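Endo-beta-1,4-glucanase (Ampullaria crossean, PDB 5XBU) is a glycoside hydrolase family 45 cellulase that probably cleaves internal beta-1,4-glucosidic bonds in cellulose. Local coordinates at residues L53-T58 with Q172-Q177; E62-D67 with V160-V165; G125-N130 with G136-F141. All blocks are in the same frame, centred on the assembly; numbering follows the deposited sequence. Where two conformers were deposited one is given.

Contact 1 (L53-T58 with Q172-Q177)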
loop_
_atom_site.group_PDB
_atom_site.type_symbol
_atom_site.label_atom_id
_atom_site.label_comp_id
_atom_site.label_asym_id
_atom_site.label_seq_id
_atom_site.Cartn_x
_atom_site.Cartn_y
_atom_site.Cartn_z
ATOM N N LEU A 53 -3.585 -13.179 -4.856
ATOM C CA LEU A 53 -2.211 -13.287 -5.320
ATOM C C LEU A 53 -2.004 -12.665 -6.690
ATOM O O LEU A 53 -0.861 -12.375 -7.056
ATOM C CB LEU A 53 -1.815 -14.778 -5.388
ATOM C CG LEU A 53 -1.760 -15.465 -4.034
ATOM C CD1 LEU A 53 -1.415 -16.918 -4.216
ATOM C CD2 LEU A 53 -0.758 -14.785 -3.086
ATOM N N GLN A 54 -3.080 -12.465 -7.456
ATOM C CA GLN A 54 -2.998 -12.106 -8.871
ATOM C C GLN A 54 -3.280 -10.638 -9.165
ATOM O O GLN A 54 -2.765 -10.108 -10.167
ATOM C CB GLN A 54 -4.018 -12.926 -9.671
ATOM C CG GLN A 54 -3.758 -14.405 -9.687
ATOM C CD GLN A 54 -4.979 -15.201 -10.100
ATOM O OE1 GLN A 54 -6.110 -14.723 -10.043
ATOM N NE2 GLN A 54 -4.749 -16.442 -10.519
ATOM N N LYS A 55 -4.151 -10.014 -8.388
ATOM C CA LYS A 55 -4.690 -8.695 -8.703
ATOM C C LYS A 55 -3.851 -7.593 -8.083
ATOM O O LYS A 55 -2.827 -7.860 -7.460
ATOM C CB LYS A 55 -6.151 -8.605 -8.312
ATOM C CG LYS A 55 -7.043 -9.474 -9.178
ATOM C CD LYS A 55 -8.497 -9.065 -9.029
ATOM C CE LYS A 55 -9.388 -9.857 -9.904
ATOM N NZ LYS A 55 -10.761 -9.310 -9.851
ATOM N N HIS A 56 -4.274 -6.345 -8.309
ATOM C CA HIS A 56 -3.614 -5.176 -7.744
ATOM C C HIS A 56 -4.104 -5.019 -6.304
ATOM O O HIS A 56 -5.110 -4.355 -6.031
ATOM C CB HIS A 56 -3.963 -3.951 -8.568
ATOM C CG HIS A 56 -3.408 -3.977 -9.931
ATOM N ND1 HIS A 56 -4.079 -3.444 -11.008
ATOM C CD2 HIS A 56 -2.227 -4.440 -10.414
ATOM C CE1 HIS A 56 -3.351 -3.616 -12.109
ATOM N NE2 HIS A 56 -2.220 -4.212 -11.773
ATOM N N VAL A 57 -3.369 -5.662 -5.405
ATOM C CA VAL A 57 -3.668 -5.642 -3.985
ATOM C C VAL A 57 -2.413 -5.212 -3.228
ATOM O O VAL A 57 -1.274 -5.341 -3.707
ATOM C CB VAL A 57 -4.238 -7.004 -3.506
ATOM C CG1 VAL A 57 -5.587 -7.257 -4.167
ATOM C CG2 VAL A 57 -3.267 -8.160 -3.725
ATOM N N THR A 58 -2.638 -4.667 -2.039
ATOM C CA THR A 58 -1.584 -4.057 -1.267
ATOM C C THR A 58 -1.693 -4.394 0.222
ATOM O O THR A 58 -2.776 -4.632 0.768
ATOM C CB THR A 58 -1.563 -2.524 -1.504
ATOM O OG1 THR A 58 -0.480 -1.905 -0.820
ATOM C CG2 THR A 58 -2.840 -1.798 -1.086
ATOM N N GLN A 172 -14.421 -4.972 -5.523
ATOM C CA GLN A 172 -15.449 -4.917 -4.492
ATOM C C GLN A 172 -16.115 -6.278 -4.307
ATOM O O GLN A 172 -16.378 -6.711 -3.176
ATOM C CB GLN A 172 -16.460 -3.847 -4.880
ATOM C CG GLN A 172 -17.487 -3.561 -3.832
ATOM C CD GLN A 172 -17.034 -2.489 -2.867
ATOM O OE1 GLN A 172 -15.858 -2.125 -2.817
ATOM N NE2 GLN A 172 -17.977 -1.968 -2.100
ATOM N N ALA A 173 -16.378 -6.977 -5.416
ATOM C CA ALA A 173 -16.958 -8.311 -5.339
ATOM C C ALA A 173 -15.981 -9.314 -4.744
ATOM O O ALA A 173 -16.374 -10.179 -3.954
ATOM C CB ALA A 173 -17.449 -8.755 -6.717
ATOM N N ASN A 174 -14.702 -9.229 -5.131
ATOM C CA ASN A 174 -13.686 -10.078 -4.520
ATOM C C ASN A 174 -13.684 -9.908 -3.006
ATOM O O ASN A 174 -13.638 -10.884 -2.251
ATOM C CB ASN A 174 -12.286 -9.703 -5.038
ATOM C CG ASN A 174 -11.984 -10.131 -6.472
ATOM O OD1 ASN A 174 -11.268 -9.415 -7.164
ATOM N ND2 ASN A 174 -12.445 -11.296 -6.899
ATOM N N TYR A 175 -13.697 -8.652 -2.540
ATOM C CA TYR A 175 -13.547 -8.384 -1.114
ATOM C C TYR A 175 -14.692 -8.985 -0.299
ATOM O O TYR A 175 -14.517 -9.334 0.870
ATOM C CB TYR A 175 -13.424 -6.866 -0.844
ATOM C CG TYR A 175 -13.069 -6.641 0.607
ATOM C CD1 TYR A 175 -11.845 -7.085 1.114
ATOM C CD2 TYR A 175 -13.990 -6.102 1.499
ATOM C CE1 TYR A 175 -11.553 -7.018 2.468
ATOM C CE2 TYR A 175 -13.697 -5.998 2.865
ATOM C CZ TYR A 175 -12.491 -6.476 3.320
ATOM O OH TYR A 175 -12.210 -6.421 4.668
ATOM N N GLN A 176 -15.867 -9.112 -0.911
ATOM C CA GLN A 176 -17.025 -9.669 -0.218
ATOM C C GLN A 176 -16.770 -11.066 0.309
ATOM O O GLN A 176 -17.403 -11.477 1.286
ATOM C CB GLN A 176 -18.251 -9.601 -1.126
ATOM C CG GLN A 176 -18.700 -8.163 -1.277
ATOM C CD GLN A 176 -19.587 -7.876 -2.456
ATOM O OE1 GLN A 176 -19.856 -8.736 -3.289
ATOM N NE2 GLN A 176 -20.056 -6.636 -2.524
ATOM N N GLN A 177 -15.857 -11.813 -0.301
ATOM C CA GLN A 177 -15.570 -13.133 0.234
ATOM C C GLN A 177 -14.445 -13.160 1.260
ATOM O O GLN A 177 -14.179 -14.228 1.818
ATOM C CB GLN A 177 -15.478 -14.232 -0.813
ATOM C CG GLN A 177 -14.316 -14.075 -1.643
ATOM C CD GLN A 177 -14.125 -15.165 -2.737
ATOM O OE1 GLN A 177 -13.230 -15.037 -3.608
ATOM N NE2 GLN A 177 -14.935 -16.234 -2.687
#

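Contact 2 (E62-D67 with V160-V165)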
loop_
_atom_site.group_PDB
_atom_site.type_symbol
_atom_site.label_atom_id
_atom_site.label_comp_id
_atom_site.label_asym_id
_atom_site.label_seq_id
_atom_site.Cartn_x
_atom_site.Cartn_y
_atom_site.Cartn_z
ATOM N N GLU A 62 1.196 -0.217 8.760
ATOM C CA GLU A 62 0.271 -0.602 9.821
ATOM C C GLU A 62 -0.680 0.511 10.264
ATOM O O GLU A 62 -1.874 0.257 10.451
ATOM C CB GLU A 62 1.115 -1.068 11.010
ATOM C CG GLU A 62 0.342 -1.610 12.191
ATOM C CD GLU A 62 1.250 -2.166 13.264
ATOM O OE1 GLU A 62 0.824 -2.110 14.431
ATOM O OE2 GLU A 62 2.356 -2.668 12.969
ATOM N N ARG A 63 -0.172 1.718 10.515
ATOM C CA ARG A 63 -1.041 2.746 11.074
ATOM C C ARG A 63 -2.093 3.221 10.081
ATOM O O ARG A 63 -3.179 3.625 10.508
ATOM C CB ARG A 63 -0.223 3.889 11.660
ATOM C CG ARG A 63 0.558 3.493 12.904
ATOM C CD ARG A 63 -0.346 3.329 14.169
ATOM N NE ARG A 63 0.490 2.849 15.285
ATOM C CZ ARG A 63 0.806 1.580 15.501
ATOM N NH1 ARG A 63 0.199 0.621 14.815
ATOM N NH2 ARG A 63 1.748 1.289 16.385
ATOM N N TYR A 64 -1.842 3.172 8.771
ATOM C CA TYR A 64 -2.928 3.382 7.823
ATOM C C TYR A 64 -3.846 2.170 7.781
ATOM O O TYR A 64 -5.072 2.307 7.807
ATOM C CB TYR A 64 -2.417 3.734 6.413
ATOM C CG TYR A 64 -3.548 3.814 5.428
ATOM C CD1 TYR A 64 -4.499 4.826 5.489
ATOM C CD2 TYR A 64 -3.719 2.827 4.477
ATOM C CE1 TYR A 64 -5.575 4.858 4.633
ATOM C CE2 TYR A 64 -4.793 2.837 3.631
ATOM C CZ TYR A 64 -5.725 3.844 3.693
ATOM O OH TYR A 64 -6.780 3.796 2.819
ATOM N N PHE A 65 -3.260 0.969 7.700
ATOM C CA PHE A 65 -4.047 -0.259 7.669
ATOM C C PHE A 65 -5.145 -0.274 8.720
ATOM O O PHE A 65 -6.278 -0.666 8.415
ATOM C CB PHE A 65 -3.112 -1.448 7.864
ATOM C CG PHE A 65 -3.817 -2.754 7.963
ATOM C CD1 PHE A 65 -4.236 -3.409 6.829
ATOM C CD2 PHE A 65 -4.048 -3.360 9.195
ATOM C CE1 PHE A 65 -4.882 -4.634 6.914
ATOM C CE2 PHE A 65 -4.686 -4.566 9.281
ATOM C CZ PHE A 65 -5.125 -5.212 8.128
ATOM N N ASP A 66 -4.812 0.120 9.950
ATOM C CA ASP A 66 -5.780 0.098 11.045
ATOM C C ASP A 66 -6.161 1.485 11.527
ATOM O O ASP A 66 -6.592 1.630 12.674
ATOM C CB ASP A 66 -5.312 -0.757 12.215
ATOM C CG ASP A 66 -6.460 -1.134 13.149
ATOM O OD1 ASP A 66 -7.612 -1.307 12.657
ATOM O OD2 ASP A 66 -6.195 -1.234 14.364
ATOM N N ASP A 67 -6.042 2.506 10.680
ATOM C CA ASP A 67 -6.513 3.855 11.008
ATOM C C ASP A 67 -6.069 4.317 12.400
ATOM O O ASP A 67 -6.879 4.754 13.223
ATOM C CB ASP A 67 -8.034 3.979 10.860
ATOM C CG ASP A 67 -8.531 5.403 11.020
ATOM O OD1 ASP A 67 -7.815 6.341 10.603
ATOM O OD2 ASP A 67 -9.646 5.580 11.549
ATOM N N VAL A 160 4.811 7.808 -5.365
ATOM C CA VAL A 160 3.488 8.029 -5.928
ATOM C C VAL A 160 2.770 9.095 -5.113
ATOM O O VAL A 160 3.091 9.330 -3.946
ATOM C CB VAL A 160 2.640 6.731 -5.940
ATOM C CG1 VAL A 160 3.354 5.628 -6.740
ATOM C CG2 VAL A 160 2.383 6.233 -4.506
ATOM N N THR A 161 1.761 9.710 -5.719
ATOM C CA THR A 161 0.710 10.342 -4.946
ATOM C C THR A 161 -0.395 9.318 -4.696
ATOM O O THR A 161 -0.576 8.384 -5.484
ATOM C CB THR A 161 0.149 11.603 -5.603
ATOM O OG1 THR A 161 -0.392 11.305 -6.892
ATOM C CG2 THR A 161 1.227 12.690 -5.709
ATOM N N TRP A 162 -1.108 9.470 -3.570
ATOM C CA TRP A 162 -2.081 8.462 -3.182
ATOM C C TRP A 162 -3.392 9.114 -2.774
ATOM O O TRP A 162 -3.423 10.204 -2.185
ATOM C CB TRP A 162 -1.540 7.556 -2.049
ATOM C CG TRP A 162 -1.669 8.125 -0.652
ATOM C CD1 TRP A 162 -0.873 9.030 0.006
ATOM C CD2 TRP A 162 -2.711 7.786 0.279
ATOM N NE1 TRP A 162 -1.366 9.281 1.251
ATOM C CE2 TRP A 162 -2.495 8.536 1.441
ATOM C CE3 TRP A 162 -3.809 6.918 0.230
ATOM C CZ2 TRP A 162 -3.313 8.428 2.550
ATOM C CZ3 TRP A 162 -4.607 6.802 1.318
ATOM C CH2 TRP A 162 -4.361 7.568 2.471
ATOM N N GLU A 163 -4.495 8.431 -3.076
ATOM C CA GLU A 163 -5.785 8.828 -2.527
ATOM C C GLU A 163 -6.682 7.618 -2.452
ATOM O O GLU A 163 -6.541 6.677 -3.230
ATOM C CB GLU A 163 -6.518 9.901 -3.338
ATOM C CG GLU A 163 -6.738 9.483 -4.775
ATOM C CD GLU A 163 -7.582 10.459 -5.596
ATOM O OE1 GLU A 163 -7.592 10.343 -6.839
ATOM O OE2 GLU A 163 -8.246 11.318 -5.010
ATOM N N GLU A 164 -7.617 7.649 -1.523
ATOM C CA GLU A 164 -8.640 6.608 -1.458
ATOM C C GLU A 164 -9.666 6.853 -2.549
ATOM O O GLU A 164 -10.038 7.994 -2.828
ATOM C CB GLU A 164 -9.366 6.613 -0.133
ATOM C CG GLU A 164 -8.654 5.870 0.917
ATOM C CD GLU A 164 -9.428 5.754 2.229
ATOM O OE1 GLU A 164 -10.676 5.932 2.297
ATOM O OE2 GLU A 164 -8.754 5.424 3.206
ATOM N N VAL A 165 -10.135 5.776 -3.163
ATOM C CA VAL A 165 -11.142 5.851 -4.216
ATOM C C VAL A 165 -12.116 4.703 -4.015
ATOM O O VAL A 165 -11.766 3.673 -3.428
ATOM C CB VAL A 165 -10.496 5.749 -5.625
ATOM C CG1 VAL A 165 -9.537 6.882 -5.861
ATOM C CG2 VAL A 165 -9.742 4.430 -5.812
#

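Contact 3 (G125-N130 with G136-F141)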
loop_
_atom_site.group_PDB
_atom_site.type_symbol
_atom_site.label_atom_id
_atom_site.label_comp_id
_atom_site.label_asym_id
_atom_site.label_seq_id
_atom_site.Cartn_x
_atom_site.Cartn_y
_atom_site.Cartn_z
ATOM N N GLY A 125 2.149 7.091 13.272
ATOM C CA GLY A 125 0.806 7.625 13.304
ATOM C C GLY A 125 0.186 7.489 11.936
ATOM O O GLY A 125 0.895 7.333 10.938
ATOM N N LYS A 126 -1.132 7.574 11.894
ATOM C CA LYS A 126 -1.879 7.463 10.658
ATOM C C LYS A 126 -1.673 8.718 9.806
ATOM O O LYS A 126 -1.220 9.768 10.292
ATOM C CB LYS A 126 -3.365 7.306 10.999
ATOM C CG LYS A 126 -3.946 8.518 11.753
ATOM C CD LYS A 126 -5.423 8.405 11.997
ATOM C CE LYS A 126 -6.148 9.311 11.068
ATOM N NZ LYS A 126 -7.608 9.244 11.279
ATOM N N PRO A 127 -2.033 8.652 8.519
ATOM C CA PRO A 127 -1.989 9.866 7.689
ATOM C C PRO A 127 -2.825 10.972 8.326
ATOM O O PRO A 127 -3.889 10.722 8.873
ATOM C CB PRO A 127 -2.558 9.396 6.347
ATOM C CG PRO A 127 -2.199 7.932 6.306
ATOM C CD PRO A 127 -2.464 7.475 7.750
ATOM N N GLY A 128 -2.327 12.220 8.279
ATOM C CA GLY A 128 -2.948 13.368 8.933
ATOM C C GLY A 128 -2.289 13.771 10.215
ATOM O O GLY A 128 -2.584 14.855 10.742
ATOM N N THR A 129 -1.403 12.934 10.732
ATOM C CA THR A 129 -0.755 13.215 11.993
ATOM C C THR A 129 0.691 13.619 11.835
ATOM O O THR A 129 1.387 13.778 12.847
ATOM C CB THR A 129 -0.854 12.051 12.974
ATOM O OG1 THR A 129 -0.133 10.919 12.468
ATOM C CG2 THR A 129 -2.294 11.693 13.253
ATOM N N ASN A 130 1.162 13.778 10.594
ATOM C CA ASN A 130 2.517 14.263 10.311
ATOM C C ASN A 130 3.602 13.307 10.780
ATOM O O ASN A 130 4.744 13.728 11.040
ATOM C CB ASN A 130 2.745 15.680 10.824
ATOM C CG ASN A 130 1.728 16.634 10.269
ATOM O OD1 ASN A 130 1.409 16.584 9.102
ATOM N ND2 ASN A 130 1.218 17.517 11.098
ATOM N N GLY A 136 10.412 9.982 4.525
ATOM C CA GLY A 136 9.606 11.182 4.536
ATOM C C GLY A 136 8.183 11.028 4.054
ATOM O O GLY A 136 7.514 12.049 3.845
ATOM N N TYR A 137 7.677 9.798 3.947
ATOM C CA TYR A 137 6.314 9.586 3.465
ATOM C C TYR A 137 5.378 9.235 4.608
ATOM O O TYR A 137 5.727 8.458 5.504
ATOM C CB TYR A 137 6.266 8.472 2.397
ATOM C CG TYR A 137 7.144 8.818 1.225
ATOM C CD1 TYR A 137 6.704 9.710 0.272
ATOM C CD2 TYR A 137 8.407 8.274 1.119
ATOM C CE1 TYR A 137 7.527 10.088 -0.801
ATOM C CE2 TYR A 137 9.247 8.641 0.046
ATOM C CZ TYR A 137 8.782 9.527 -0.899
ATOM O OH TYR A 137 9.650 9.872 -1.930
ATOM N N GLU A 138 4.166 9.773 4.537
ATOM C CA GLU A 138 3.160 9.530 5.584
ATOM C C GLU A 138 2.553 8.138 5.550
ATOM O O GLU A 138 1.841 7.775 6.492
ATOM C CB GLU A 138 2.039 10.555 5.531
ATOM C CG GLU A 138 1.159 10.437 4.324
ATOM C CD GLU A 138 -0.069 11.307 4.349
ATOM O OE1 GLU A 138 -0.176 12.204 5.227
ATOM O OE2 GLU A 138 -0.965 11.063 3.505
ATOM N N VAL A 139 2.742 7.399 4.465
ATOM C CA VAL A 139 2.178 6.073 4.306
ATOM C C VAL A 139 3.041 5.337 3.297
ATOM O O VAL A 139 3.709 5.951 2.451
ATOM C CB VAL A 139 0.696 6.143 3.857
ATOM C CG1 VAL A 139 0.542 6.680 2.471
ATOM C CG2 VAL A 139 -0.012 4.812 4.031
ATOM N N HIS A 140 3.029 4.011 3.406
ATOM C CA HIS A 140 3.744 3.119 2.509
ATOM C C HIS A 140 2.773 2.073 1.991
ATOM O O HIS A 140 1.975 1.536 2.758
ATOM C CB HIS A 140 4.890 2.441 3.228
ATOM C CG HIS A 140 5.741 1.634 2.327
ATOM N ND1 HIS A 140 6.679 2.237 1.523
ATOM C CD2 HIS A 140 5.754 0.306 2.061
ATOM C CE1 HIS A 140 7.240 1.290 0.795
ATOM N NE2 HIS A 140 6.710 0.113 1.100
ATOM N N PHE A 141 2.882 1.730 0.713
ATOM C CA PHE A 141 2.103 0.646 0.108
ATOM C C PHE A 141 3.044 -0.444 -0.386
ATOM O O PHE A 141 3.806 -0.225 -1.329
ATOM C CB PHE A 141 1.181 1.149 -0.999
ATOM C CG PHE A 141 0.144 2.085 -0.474
ATOM C CD1 PHE A 141 -0.942 1.596 0.262
ATOM C CD2 PHE A 141 0.260 3.470 -0.634
ATOM C CE1 PHE A 141 -1.872 2.451 0.812
ATOM C CE2 PHE A 141 -0.688 4.318 -0.092
ATOM C CZ PHE A 141 -1.746 3.825 0.632
HETATM O O HOH W 1 0.549 6.298 8.378
HETATM O O HOH W 2 0.437 12.808 7.711
#

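Contact 1 (L53-T58 with Q172-Q177)
Two oxygens of helix 169-175 grip Lys55 NZ: Asn174 OD1 accepts a hydrogen bond from it, and Asp170 OD2, one helical turn earlier, forms a salt bridge with it. The bond between Lys55 NZ and Asn174 OD1 measures 2.7 Å. Its C=O...donor angle is 133° and the nitrogen lies in the carbonyl plane, so a lone pair of the amide oxygen is used. Lys55 reaches this point because its CG stands anti to the carbonyl carbon (chi1 -69°) and the chain beyond runs fully extended, bringing CE within 3.4 Å of Asn174 OD1. Asn174 comes from the opposite direction. Such a long arm is needed, since the CA atoms of Lys55 and Asn174 are 10.0 Å apart. In the double-psi beta-barrel of this family, the contact ties the link between helix 50-54 and strand 57-60 to the helix that follows strand 160-165. Lys55 is the first residue to leave the helical backbone angles, and His56 after it centres an inverse gamma turn. The join lies at the surface and covers only 76 Å². The Asp170 carboxylate is likely to favour the charged form of the lysine. Nearby, Asn174 also packs on Trp51 of helix 50-54, and Trp51 NE1 is hydrogen-bonded to Gln177 OE1.

Contact 2 (E62-D67 with V160-V165)
Tyr64 carries this contact, burying 66 Å² against two side chains of strand 160-165, Trp162 and Glu164. With Trp162 it makes a T-shaped pair in which the edge of the indole is directed at the face of the phenol. The evidence is a separation of 5.1 Å between the centroids of the Tyr64 ring and the six-membered ring of Trp162, with the planes at 71°. The nearest atoms are Tyr64 CE1 and Trp162 CH2, 3.7 Å apart. The phenol end is fixed separately: Tyr64 OH donates to Glu164 OE2 over a short 2.6 Å. That oxygen lies at the edge of the ring, near its plane, whereas the hydroxyl meets the carboxylate on its anti side, 32° out of the carboxylate plane. Tyr64 holds CG anti to its own backbone nitrogen (chi1 174°), which directs the ring from the helix across to the strand. Trp162 and Glu164, two residues apart, both point toward the helix while Glu163 between them points away, the usual alternation of a beta strand. With an alanine here instead of Tyr64, the edge of Trp162 would probably face a gap and Glu164 OE2 would lose its hydroxyl donor. Glu164 OE1 has a salt bridge to Lys80, and Trp162 NE1 is hydrogen-bonded to Glu138. Helix 62-65 ends in a Schellman motif with Asp67 as its C-prime residue. Strand 160-165 runs antiparallel to both strand 22-30 and strand 81-86; Tyr64 rests on Val82 of the latter, and Trp162 packs on Leu84 and Pro23.

Contact 3 (G125-N130 with G136-F141)
Glu138 turns CG into the space between its own backbone nitrogen and carbonyl carbon (chi1 69°) and then extends (chi2 172°), which carries its carboxylate alongside the ring of Pro127. Pro127 CB lies 3.7 Å from Glu138 OE2, and the same oxygen is hydrogen-bonded to Trp162 NE1. The proline ring also reaches the next residue, its CG standing 4.2 Å from Val139 CB. No direct hydrogen bond joins the two segments; water does that work. One water donates to Glu138 OE1 at 2.6 Å. It also accepts from two backbone amides, Gly128 N at 2.9 Å and Asn130 N at 3.1 Å, so a single molecule ties the carboxylate to two points of the loop. The loop is a type II beta turn from Lys126 to Thr129, with Pro127 and Gly128 at its two central positions; the positive phi of Gly128 (102°) suits the second of them. Lys126 O is gripped twice by Thr129, through its backbone N and through OG1, the latter at 2.7 Å and in the carbonyl plane. A second water bridges main chain to main chain, giving one proton to Gly125 O and the other to Glu138 O, the latter at 2.7 Å. The turn thus lies against the approach to strand 140-144. Pro127 and Val139 both touch Trp162 of strand 160-165, while Glu138 leans on Pro23 and Val139 on Ala25 of strand 22-30.

Overall arrangement
Along the chain the three contacts are nested: 125-130 with 136-141 falls between the two segments of contact 2, which in turn fall between those of contact 1. All three reach one mixed sheet, consistent with a double-psi barrel. Contacts 2 and 3 have centres 8 Å apart and are joined by the Asp67-Lys126 salt bridge and by packing of Tyr64 on Val139. Contact 1 lies about 16 Å from contact 2 and 24 Å from contact 3, centre to centre, on the opposite side of the chain's centre from the latter. Neighbouring strands 57-60 and 140-144 still connect it to contact 3. Contacts 2 and 3 thus bring helix 62-65 and the 125-130 turn together, whereas contact 1 joins surface elements.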